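Local coordinates for protein DNA primase (Aquifex aeolicus, PDB 2AU3) that probably synthesises the short RNA primers that DNA polymerase extends during DNA replication, at residues E365-F370 with M398-M403; Y372-I377 with F384-E389; D66-V71 with F80-E85. All coordinates share one frame; numbering follows the deposited sequence.

Contact 1 (E365-F370 with M398-M403); sequences EKTREF and MEILLM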
# COMPACT_ATOMS: atom_id res chain seq x y z
N GLU A 365 -26.65 -2.22 27.03
CA GLU A 365 -25.34 -1.96 26.46
C GLU A 365 -25.44 -1.78 24.95
O GLU A 365 -24.73 -0.97 24.38
CB GLU A 365 -24.37 -3.10 26.81
CG GLU A 365 -22.89 -2.79 26.57
CD GLU A 365 -22.38 -1.60 27.36
OE1 GLU A 365 -22.86 -1.36 28.50
OE2 GLU A 365 -21.47 -0.89 26.85
N LYS A 366 -26.35 -2.51 24.33
CA LYS A 366 -26.48 -2.52 22.87
C LYS A 366 -27.16 -1.25 22.37
O LYS A 366 -26.90 -0.79 21.25
CB LYS A 366 -27.24 -3.76 22.39
CG LYS A 366 -26.46 -5.09 22.53
CD LYS A 366 -25.48 -5.30 21.37
CE LYS A 366 -25.30 -6.76 21.05
NZ LYS A 366 -24.27 -6.96 19.99
N THR A 367 -28.05 -0.69 23.18
CA THR A 367 -28.68 0.59 22.86
C THR A 367 -27.61 1.67 22.89
O THR A 367 -27.59 2.55 22.03
CB THR A 367 -29.79 0.92 23.86
OG1 THR A 367 -30.91 0.05 23.64
CG2 THR A 367 -30.37 2.33 23.59
N ARG A 368 -26.72 1.59 23.89
CA ARG A 368 -25.63 2.56 24.03
C ARG A 368 -24.80 2.61 22.77
O ARG A 368 -24.50 3.70 22.25
CB ARG A 368 -24.74 2.15 25.20
CG ARG A 368 -24.48 3.27 26.17
CD ARG A 368 -23.00 3.50 26.47
NE ARG A 368 -22.61 2.79 27.69
CZ ARG A 368 -21.45 2.93 28.30
NH1 ARG A 368 -20.50 3.73 27.83
NH2 ARG A 368 -21.24 2.23 29.40
N GLU A 369 -24.43 1.43 22.27
CA GLU A 369 -23.57 1.31 21.09
C GLU A 369 -24.30 1.83 19.88
O GLU A 369 -23.78 2.66 19.15
CB GLU A 369 -23.18 -0.16 20.85
CG GLU A 369 -21.92 -0.61 21.57
CD GLU A 369 -21.23 -1.77 20.85
OE1 GLU A 369 -21.90 -2.81 20.61
OE2 GLU A 369 -20.02 -1.64 20.53
N PHE A 370 -25.51 1.34 19.68
CA PHE A 370 -26.35 1.75 18.56
C PHE A 370 -26.51 3.27 18.48
O PHE A 370 -26.27 3.87 17.41
CB PHE A 370 -27.72 1.10 18.67
CG PHE A 370 -28.61 1.33 17.47
CD1 PHE A 370 -28.53 0.50 16.36
CD2 PHE A 370 -29.55 2.35 17.47
CE1 PHE A 370 -29.36 0.71 15.25
CE2 PHE A 370 -30.38 2.56 16.37
CZ PHE A 370 -30.27 1.75 15.26
N MET A 398 -37.58 7.27 20.65
CA MET A 398 -36.85 7.92 19.57
C MET A 398 -35.88 9.00 20.07
O MET A 398 -34.81 9.23 19.47
CB MET A 398 -37.84 8.50 18.54
CG MET A 398 -38.44 7.45 17.59
SD MET A 398 -37.17 6.58 16.60
CE MET A 398 -36.52 7.93 15.63
N GLU A 399 -36.24 9.65 21.17
CA GLU A 399 -35.44 10.73 21.72
C GLU A 399 -34.21 10.23 22.49
O GLU A 399 -33.22 10.97 22.62
CB GLU A 399 -36.31 11.69 22.58
CG GLU A 399 -37.61 11.10 23.16
CD GLU A 399 -38.71 10.88 22.12
OE1 GLU A 399 -39.18 11.88 21.51
OE2 GLU A 399 -39.12 9.71 21.92
N ILE A 400 -34.24 8.98 22.95
CA ILE A 400 -33.05 8.33 23.51
C ILE A 400 -32.07 7.97 22.38
O ILE A 400 -30.87 8.27 22.45
CB ILE A 400 -33.44 7.04 24.30
CG1 ILE A 400 -34.31 7.36 25.54
CG2 ILE A 400 -32.19 6.21 24.66
CD1 ILE A 400 -33.75 8.46 26.46
N LEU A 401 -32.60 7.33 21.34
CA LEU A 401 -31.82 6.91 20.19
C LEU A 401 -31.19 8.06 19.39
O LEU A 401 -30.10 7.92 18.85
CB LEU A 401 -32.67 6.04 19.25
CG LEU A 401 -33.31 4.78 19.85
CD1 LEU A 401 -34.19 4.10 18.80
CD2 LEU A 401 -32.23 3.83 20.39
N LEU A 402 -31.89 9.19 19.32
CA LEU A 402 -31.37 10.34 18.59
C LEU A 402 -30.54 11.28 19.47
O LEU A 402 -30.09 12.34 19.03
CB LEU A 402 -32.51 11.09 17.89
CG LEU A 402 -33.19 10.32 16.77
CD1 LEU A 402 -34.07 11.23 15.93
CD2 LEU A 402 -32.17 9.60 15.88
N MET A 403 -30.30 10.84 20.72
CA MET A 403 -29.50 11.58 21.70
C MET A 403 -30.02 13.00 21.94
O MET A 403 -29.23 13.95 22.11
CB MET A 403 -27.99 11.54 21.35
CG MET A 403 -27.26 10.29 21.88
SD MET A 403 -25.44 10.23 21.62
CE MET A 403 -25.33 10.25 19.86

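Contact 2 (Y372-I377 with F384-E389); sequences YYLGFI and FALASE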
# COMPACT_ATOMS: atom_id res chain seq x y z
N TYR A 372 -24.70 5.54 19.96
CA TYR A 372 -23.36 6.09 19.70
C TYR A 372 -22.97 6.02 18.21
O TYR A 372 -22.58 7.01 17.62
CB TYR A 372 -22.34 5.39 20.59
CG TYR A 372 -20.89 5.69 20.28
CD1 TYR A 372 -20.28 6.85 20.76
CD2 TYR A 372 -20.13 4.79 19.56
CE1 TYR A 372 -18.95 7.12 20.49
CE2 TYR A 372 -18.79 5.04 19.29
CZ TYR A 372 -18.21 6.21 19.75
OH TYR A 372 -16.89 6.45 19.47
N TYR A 373 -23.05 4.84 17.59
CA TYR A 373 -22.69 4.75 16.16
C TYR A 373 -23.59 5.59 15.28
O TYR A 373 -23.14 6.19 14.31
CB TYR A 373 -22.70 3.31 15.67
CG TYR A 373 -21.55 2.52 16.19
CD1 TYR A 373 -20.27 3.04 16.15
CD2 TYR A 373 -21.76 1.28 16.80
CE1 TYR A 373 -19.19 2.34 16.67
CE2 TYR A 373 -20.70 0.56 17.31
CZ TYR A 373 -19.42 1.08 17.24
OH TYR A 373 -18.35 0.39 17.75
N LEU A 374 -24.88 5.59 15.62
CA LEU A 374 -25.86 6.40 14.90
C LEU A 374 -25.46 7.86 14.76
O LEU A 374 -25.82 8.50 13.76
CB LEU A 374 -27.22 6.32 15.59
CG LEU A 374 -28.41 6.21 14.65
CD1 LEU A 374 -28.26 5.04 13.72
CD2 LEU A 374 -29.74 6.15 15.41
N GLY A 375 -24.74 8.39 15.75
CA GLY A 375 -24.37 9.79 15.79
C GLY A 375 -23.30 10.17 14.77
O GLY A 375 -22.90 11.34 14.70
N PHE A 376 -22.80 9.19 14.01
CA PHE A 376 -21.75 9.45 13.00
C PHE A 376 -22.28 9.36 11.55
O PHE A 376 -21.53 9.57 10.57
CB PHE A 376 -20.54 8.53 13.23
CG PHE A 376 -19.88 8.69 14.57
CD1 PHE A 376 -19.03 9.77 14.84
CD2 PHE A 376 -20.08 7.75 15.58
CE1 PHE A 376 -18.42 9.93 16.10
CE2 PHE A 376 -19.44 7.87 16.83
CZ PHE A 376 -18.62 8.97 17.09
N ILE A 377 -23.56 9.04 11.43
CA ILE A 377 -24.26 8.95 10.15
C ILE A 377 -24.60 10.35 9.69
O ILE A 377 -25.34 11.07 10.37
CB ILE A 377 -25.56 8.10 10.33
CG1 ILE A 377 -25.21 6.65 10.67
CG2 ILE A 377 -26.45 8.12 9.08
CD1 ILE A 377 -24.01 6.12 9.89
N PHE A 384 -32.59 8.13 10.40
CA PHE A 384 -33.94 8.01 10.92
C PHE A 384 -34.55 6.62 10.78
O PHE A 384 -35.26 6.13 11.68
CB PHE A 384 -34.87 9.05 10.27
CG PHE A 384 -36.30 8.94 10.71
CD1 PHE A 384 -36.74 9.60 11.86
CD2 PHE A 384 -37.20 8.15 10.00
CE1 PHE A 384 -38.07 9.50 12.28
CE2 PHE A 384 -38.53 8.03 10.41
CZ PHE A 384 -38.96 8.72 11.56
N ALA A 385 -34.34 6.01 9.61
CA ALA A 385 -34.84 4.67 9.31
C ALA A 385 -34.23 3.66 10.26
O ALA A 385 -34.91 2.74 10.72
CB ALA A 385 -34.51 4.30 7.89
N LEU A 386 -32.95 3.85 10.56
CA LEU A 386 -32.27 2.96 11.49
C LEU A 386 -32.83 3.16 12.89
O LEU A 386 -33.14 2.19 13.58
CB LEU A 386 -30.74 3.16 11.44
CG LEU A 386 -30.07 2.65 10.16
CD1 LEU A 386 -28.62 3.16 10.00
CD2 LEU A 386 -30.12 1.12 10.04
N ALA A 387 -33.02 4.42 13.30
CA ALA A 387 -33.60 4.71 14.60
C ALA A 387 -35.01 4.13 14.68
O ALA A 387 -35.35 3.50 15.67
CB ALA A 387 -33.62 6.21 14.88
N SER A 388 -35.80 4.31 13.62
CA SER A 388 -37.18 3.82 13.60
C SER A 388 -37.24 2.31 13.81
O SER A 388 -38.07 1.83 14.58
CB SER A 388 -37.88 4.21 12.30
OG SER A 388 -37.92 5.60 12.17
N GLU A 389 -36.37 1.58 13.12
CA GLU A 389 -36.35 0.12 13.18
C GLU A 389 -36.06 -0.37 14.60
O GLU A 389 -36.74 -1.28 15.11
CB GLU A 389 -35.31 -0.43 12.20
CG GLU A 389 -35.61 -1.82 11.64
CD GLU A 389 -34.44 -2.41 10.84
OE1 GLU A 389 -33.69 -1.65 10.18
OE2 GLU A 389 -34.26 -3.65 10.87

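Contact 3 (D66-V71 with F80-E85); sequences DAIKFV and FEAALE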
# COMPACT_ATOMS: atom_id res chain seq x y z
N ASP A 66 8.89 3.24 -15.45
CA ASP A 66 8.51 3.92 -16.69
C ASP A 66 9.54 3.70 -17.79
O ASP A 66 10.49 2.90 -17.65
CB ASP A 66 8.20 5.43 -16.45
CG ASP A 66 9.44 6.25 -16.05
OD1 ASP A 66 10.56 5.72 -16.13
OD2 ASP A 66 9.39 7.44 -15.64
N ALA A 67 9.32 4.37 -18.92
CA ALA A 67 10.18 4.21 -20.08
C ALA A 67 11.61 4.71 -19.84
O ALA A 67 12.57 4.04 -20.21
CB ALA A 67 9.56 4.92 -21.29
N ILE A 68 11.76 5.88 -19.23
CA ILE A 68 13.09 6.40 -18.94
C ILE A 68 13.87 5.41 -18.07
O ILE A 68 15.07 5.17 -18.28
CB ILE A 68 13.00 7.75 -18.20
CG1 ILE A 68 12.39 8.83 -19.11
CG2 ILE A 68 14.41 8.15 -17.68
CD1 ILE A 68 11.98 10.12 -18.37
N LYS A 69 13.18 4.87 -17.07
CA LYS A 69 13.78 3.93 -16.15
C LYS A 69 14.23 2.65 -16.88
O LYS A 69 15.31 2.13 -16.59
CB LYS A 69 12.80 3.58 -15.03
CG LYS A 69 13.24 2.40 -14.20
CD LYS A 69 12.74 2.55 -12.79
CE LYS A 69 13.49 1.65 -11.84
NZ LYS A 69 12.56 1.11 -10.82
N PHE A 70 13.43 2.17 -17.83
CA PHE A 70 13.87 1.02 -18.63
C PHE A 70 15.24 1.31 -19.30
O PHE A 70 16.15 0.49 -19.25
CB PHE A 70 12.85 0.60 -19.70
CG PHE A 70 13.36 -0.52 -20.58
CD1 PHE A 70 13.26 -1.85 -20.16
CD2 PHE A 70 14.01 -0.24 -21.77
CE1 PHE A 70 13.77 -2.90 -20.94
CE2 PHE A 70 14.52 -1.29 -22.58
CZ PHE A 70 14.41 -2.61 -22.15
N VAL A 71 15.34 2.46 -19.95
CA VAL A 71 16.58 2.81 -20.66
C VAL A 71 17.74 2.90 -19.67
O VAL A 71 18.84 2.38 -19.93
CB VAL A 71 16.42 4.11 -21.51
CG1 VAL A 71 17.76 4.53 -22.14
CG2 VAL A 71 15.35 3.91 -22.57
N PHE A 80 18.27 10.20 -14.98
CA PHE A 80 18.33 11.48 -15.71
C PHE A 80 19.28 11.49 -16.91
O PHE A 80 19.01 12.18 -17.93
CB PHE A 80 18.61 12.63 -14.76
CG PHE A 80 17.47 12.90 -13.80
CD1 PHE A 80 16.21 13.24 -14.29
CD2 PHE A 80 17.67 12.82 -12.43
CE1 PHE A 80 15.15 13.49 -13.41
CE2 PHE A 80 16.60 13.05 -11.54
CZ PHE A 80 15.35 13.41 -12.04
N GLU A 81 20.35 10.70 -16.84
CA GLU A 81 21.12 10.36 -18.04
C GLU A 81 20.24 9.71 -19.13
O GLU A 81 20.32 10.06 -20.31
CB GLU A 81 22.32 9.47 -17.69
CG GLU A 81 23.49 10.21 -17.05
CD GLU A 81 24.64 9.30 -16.62
OE1 GLU A 81 24.41 8.22 -16.03
OE2 GLU A 81 25.82 9.68 -16.86
N ALA A 82 19.42 8.75 -18.73
CA ALA A 82 18.49 8.09 -19.66
C ALA A 82 17.47 9.09 -20.18
O ALA A 82 17.10 9.06 -21.37
CB ALA A 82 17.76 6.92 -18.97
N ALA A 83 17.00 9.95 -19.28
CA ALA A 83 16.09 11.04 -19.67
C ALA A 83 16.69 11.91 -20.80
O ALA A 83 16.01 12.25 -21.76
CB ALA A 83 15.73 11.86 -18.47
N LEU A 84 17.97 12.23 -20.68
CA LEU A 84 18.64 13.09 -21.67
C LEU A 84 18.76 12.38 -23.00
O LEU A 84 18.59 12.98 -24.05
CB LEU A 84 20.03 13.53 -21.18
CG LEU A 84 20.79 14.58 -22.03
CD1 LEU A 84 19.91 15.76 -22.45
CD2 LEU A 84 22.03 15.09 -21.31
N GLU A 85 19.06 11.09 -22.95
CA GLU A 85 19.18 10.31 -24.17
C GLU A 85 17.84 10.23 -24.91
O GLU A 85 17.79 10.38 -26.14
CB GLU A 85 19.73 8.91 -23.86
CG GLU A 85 19.95 8.03 -25.08
CD GLU A 85 21.04 8.54 -26.01
OE1 GLU A 85 21.85 9.43 -25.60
OE2 GLU A 85 21.10 8.04 -27.17

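Contact 1 (E365-F370 with M398-M403)
Thr367 and Leu401 mark the nearest approach of the two backbones, their CA atoms 7.5 Å apart, a spacing bridged by side chains alone, with no hydrogen bond across the contact. Residues 365-370 are a run of helix 363-374, whereas 398-403 covers the short helix 398-401 and its exit. That helix ends in a Schellman motif: Met403, with positive phi (56°), is the C-prime residue, Met403 N bonds Ile400 O at 3.2 Å, and Lys404 N closes on Glu399 O. From Thr367 the methyl does the touching. CG2 lies anti to the backbone N and meets Leu401 CD2 at 4.0 Å, the two side chains crossing at about a right angle. The hydroxyl sits beside the backbone N (chi1 -71°), where OG1 is hydrogen-bonded to Leu363 O one turn earlier. Leu401 CD2 also lies 4.2 Å from Phe370 CD2, approaching the ring obliquely. Ile400 adds a marginal contact at the exposed border, its CG2 4.4 Å from Thr367 CG2. Phe390 of helix 380-394 stacks on the Phe370 ring and also touches Thr367 and Leu401, bringing in a third helix, and Leu355 and Ile356 of helix 351-358 also pack on Phe370. With the threonine hydroxyl satisfied within its own helix, the surface offered across the contact is methyl and aromatic carbon, which implies adhesion by apolar burial rather than by directed bonds.

Contact 2 (Y372-I377 with F384-E389)
Leu374 spreads its two methyls over neighbouring residues of helix 380-394: CD1 lies 3.9 Å from Leu386 CB, and CD2 lies 3.9 Å from Ala387 CB. The first methyl also approaches the end of the partner chain, with Leu374 CD1 and Leu386 CD1 4.2 Å apart, and the two leucines cross obliquely. Leu374 reaches this position with chi1 at -139°, well off a staggered value, which carries the fork across both residues. All three touching residues are buried, and no hydrogen bond joins the segments. The polar bonds run elsewhere: Leu374 O accepts from Arg383 NE, while Ser388 OG donates to Phe384 O at 2.8 Å, reaching it from the face of the carbonyl plane opposite to Ser388 N. An alanine in place of Leu374 would remove both methyls and is likely to open a gap between Leu386 and Ala387 on one side and helix 363-374 on the other. Beyond Leu374 the chain makes a type I beta turn to Ile377 on its way to helix 380-394, so the contact closes a short helical hairpin. Phe352 of helix 351-358 packs on both Leu374 and Leu386, Met398 of helix 398-401 touches Ala387, and Tyr373 faces helix 298-313 through Lys305 and Ile308.

Contact 3 (D66-V71 with F80-E85)
Ile68 and Ala82 are pressed together where helices 67-75 and 79-90 meet, Ala82 CB standing 3.3 Å from Ile68 O. The CA atoms of Ile68 and Ala83 are only 5.6 Å apart, because two consecutive alanines let the backbones draw close. Ile68 CG2, set anti to the backbone N, comes within 3.5 Å of Ala83 N and lies against both alanine methyls, and Ile68 CD1 also reaches Ala83 CB. The short segment axes approach to 8.1 Å at an angle of 105°, and Tyr79 and Leu86 of helix 79-90 extend the contact beyond the two alanines. In the N-terminal zinc-binding domain this steep crossing joins two consecutive helices that follow the antiparallel sheet of the zinc ribbon. Asp66, just after strand 64-65, is the N-cap of the first helix: Lys69 N donates to Asp66 OD1 at 2.9 Å, nearly straight (161°), while Asp66 OD2 is hydrogen-bonded to Tyr79 OH. Packing is slacker one turn on, where Val71 CG1 meets Ala82 CB at 4.0 Å. On the solvent side Glu85 starts toward the first helix, but its end turns away, and Glu85 CG stays 5.1 Å from Val71 CG1. Lys69 points away from this crossing and sends NZ to salt bridges with Asp110 and Asp114 of helix 101-122.

How the contacts relate
Contacts 1 and 2 lie in the helical domain at the end of this construct, their centres 8 Å apart, and both use helix 363-374. Contact 2 is nested in the loop that contact 1 closes, and they touch directly: Phe370 CZ lies 3.4 Å from Leu386 O. Contact 3 stands across the chain's centre, in the zinc-binding domain, about 61 Å from contact 1 and 56 Å from contact 2 between centres. All three are chiefly buried and apolar; only contact 1 includes an exposed touching residue, Ile400. Leucines bridge wider backbone gaps in contacts 1 and 2, with a ring in contact 1 alone; paired alanines in contact 3 let Ile68 meet backbone and bury more surface.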